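Effector protein Lem4 (lpg1101) (Legionella pneumophila subsp. pneumophila, PDB 6CGK) acts as a membrane-associated protein tyrosine phosphatase, through a magnesium-binding domain of the haloacid dehalogenase superfamily. Local coordinates at residues 76-81 and 103-108. The protein carries 1 engineered substitution. Numbering follows the deposited sequence.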
loop_
_atom_site.group_PDB
_atom_site.type_symbol
_atom_site.label_atom_id
_atom_site.label_comp_id
_atom_site.label_asym_id
_atom_site.label_seq_id
_atom_site.Cartn_x
_atom_site.Cartn_y
_atom_site.Cartn_z
ATOM N N ASN A 76 -2.738 9.021 8.316
ATOM C CA ASN A 76 -1.824 9.186 9.446
ATOM C C ASN A 76 -0.857 8.014 9.543
ATOM O O ASN A 76 0.336 8.203 9.808
ATOM C CB ASN A 76 -2.613 9.328 10.739
ATOM C CG ASN A 76 -3.335 10.642 10.831
ATOM O OD1 ASN A 76 -2.998 11.607 10.141
ATOM N ND2 ASN A 76 -4.334 10.694 11.693
ATOM N N PHE A 77 -1.351 6.793 9.312
ATOM C CA PHE A 77 -0.482 5.616 9.330
ATOM C C PHE A 77 0.628 5.736 8.291
ATOM O O PHE A 77 1.807 5.534 8.598
ATOM C CB PHE A 77 -1.319 4.352 9.103
ATOM C CG PHE A 77 -0.516 3.076 9.037
ATOM C CD1 PHE A 77 -0.178 2.395 10.197
ATOM C CD2 PHE A 77 -0.117 2.553 7.824
ATOM C CE1 PHE A 77 0.558 1.221 10.152
ATOM C CE2 PHE A 77 0.616 1.369 7.759
ATOM C CZ PHE A 77 0.958 0.699 8.932
ATOM N N LEU A 78 0.269 6.077 7.047
ATOM C CA LEU A 78 1.289 6.190 6.007
ATOM C C LEU A 78 2.296 7.275 6.344
ATOM O O LEU A 78 3.505 7.102 6.136
ATOM C CB LEU A 78 0.649 6.473 4.655
ATOM C CG LEU A 78 -0.196 5.330 4.108
ATOM C CD1 LEU A 78 -1.170 5.790 2.986
ATOM C CD2 LEU A 78 0.775 4.214 3.648
ATOM N N GLN A 79 1.816 8.404 6.863
ATOM C CA GLN A 79 2.731 9.472 7.217
ATOM C C GLN A 79 3.638 9.056 8.364
ATOM O O GLN A 79 4.830 9.381 8.359
ATOM C CB GLN A 79 1.939 10.726 7.562
ATOM C CG GLN A 79 1.290 11.347 6.351
ATOM C CD GLN A 79 0.604 12.650 6.651
ATOM O OE1 GLN A 79 0.556 13.534 5.799
ATOM N NE2 GLN A 79 0.034 12.772 7.846
ATOM N N ASP A 80 3.100 8.328 9.351
ATOM C CA ASP A 80 3.925 7.881 10.472
ATOM C C ASP A 80 4.950 6.848 10.026
ATOM O O ASP A 80 6.117 6.898 10.454
ATOM C CB ASP A 80 3.064 7.285 11.588
ATOM C CG ASP A 80 2.283 8.333 12.372
ATOM O OD1 ASP A 80 2.645 9.541 12.370
ATOM O OD2 ASP A 80 1.290 7.920 13.009
ATOM N N VAL A 81 4.528 5.868 9.219
ATOM C CA VAL A 81 5.448 4.804 8.814
ATOM C C VAL A 81 6.496 5.348 7.848
ATOM O O VAL A 81 7.637 4.886 7.845
ATOM C CB VAL A 81 4.671 3.613 8.202
ATOM C CG1 VAL A 81 5.645 2.553 7.660
ATOM C CG2 VAL A 81 3.764 2.977 9.238
ATOM N N ALA A 103 -2.032 9.984 -7.406
ATOM C CA ALA A 103 -2.861 11.166 -7.269
ATOM C C ALA A 103 -3.471 11.245 -5.879
ATOM O O ALA A 103 -3.486 12.305 -5.250
ATOM C CB ALA A 103 -3.972 11.149 -8.349
ATOM N N LEU A 104 -4.053 10.146 -5.400
ATOM C CA LEU A 104 -4.719 10.218 -4.095
ATOM C C LEU A 104 -3.702 10.472 -2.981
ATOM O O LEU A 104 -3.953 11.277 -2.077
ATOM C CB LEU A 104 -5.494 8.924 -3.807
ATOM C CG LEU A 104 -6.962 9.079 -4.274
ATOM C CD1 LEU A 104 -7.041 9.409 -5.751
ATOM C CD2 LEU A 104 -7.763 7.823 -3.962
ATOM N N LEU A 105 -2.558 9.795 -3.021
ATOM C CA LEU A 105 -1.494 10.125 -2.064
ATOM C C LEU A 105 -1.146 11.614 -2.119
ATOM O O LEU A 105 -1.007 12.281 -1.079
ATOM C CB LEU A 105 -0.276 9.264 -2.356
ATOM C CG LEU A 105 -0.514 7.756 -2.144
ATOM C CD1 LEU A 105 0.647 6.913 -2.717
ATOM C CD2 LEU A 105 -0.743 7.438 -0.661
ATOM N N GLU A 106 -0.963 12.154 -3.325
ATOM C CA GLU A 106 -0.634 13.576 -3.453
ATOM C C GLU A 106 -1.740 14.487 -2.927
ATOM O O GLU A 106 -1.462 15.511 -2.294
ATOM C CB GLU A 106 -0.305 13.904 -4.908
ATOM C CG GLU A 106 1.043 13.309 -5.307
ATOM C CD GLU A 106 1.205 13.088 -6.787
ATOM O OE1 GLU A 106 0.260 13.407 -7.566
ATOM O OE2 GLU A 106 2.282 12.568 -7.162
ATOM N N PHE A 107 -3.004 14.164 -3.226
ATOM C CA PHE A 107 -4.122 14.948 -2.725
ATOM C C PHE A 107 -4.116 15.036 -1.213
ATOM O O PHE A 107 -4.626 16.004 -0.649
ATOM C CB PHE A 107 -5.466 14.323 -3.156
ATOM C CG PHE A 107 -5.717 14.279 -4.649
ATOM C CD1 PHE A 107 -5.106 15.159 -5.530
ATOM C CD2 PHE A 107 -6.583 13.320 -5.155
ATOM C CE1 PHE A 107 -5.384 15.094 -6.924
ATOM C CE2 PHE A 107 -6.891 13.258 -6.541
ATOM C CZ PHE A 107 -6.266 14.126 -7.416
ATOM N N GLU A 108 -3.624 13.992 -0.539
ATOM C CA GLU A 108 -3.578 13.951 0.912
ATOM C C GLU A 108 -2.227 14.392 1.467
ATOM O O GLU A 108 -1.997 14.281 2.679
ATOM C CB GLU A 108 -3.901 12.531 1.387
ATOM C CG GLU A 108 -5.247 12.030 0.882
ATOM C CD GLU A 108 -6.397 12.579 1.678
ATOM O OE1 GLU A 108 -6.112 13.137 2.752
ATOM O OE2 GLU A 108 -7.578 12.472 1.248
#
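The flat amide of Gln79 brings its OE1 within 4.1 Å of the backbone O of Glu108. This is a meeting of two acceptors rather than a bond; OE1 takes its hydrogen bond from Lys75, one helical turn earlier. Val81 CG2 lies 3.6 Å above the plane of the Phe77 ring, offset toward its rim, and Ala103 O 3.0 Å above that of Phe107, likewise off centre; these rings also meet those of Trp188 and Tyr61, respectively. The contact exemplifies two helices that meet chiefly through the ends of two leucines. Leu78 CD1 touches Leu105 CD2 at 4.0 Å, the side chains crossing at about a right angle. Leu78 already points toward helix 98-107 from its CA, and with CG anti to the carbonyl carbon (chi1 -67°) its CD1 reaches Leu105. With the CA atoms of this pair 9.4 Å apart and no hydrogen bond between the segments, the join is slight. Glu108, just past the helix end, directs OE2 to Tyr61. The side chain of Leu105 is about 11 Å from that of the magnesium ligand Asp25. The contact joins the helices before and after strand 89-93 of the HAD domain's five-stranded parallel sheet; helix 72-82 packs on helix 188-198, helix 98-107 against helices 51-55 and 58-62.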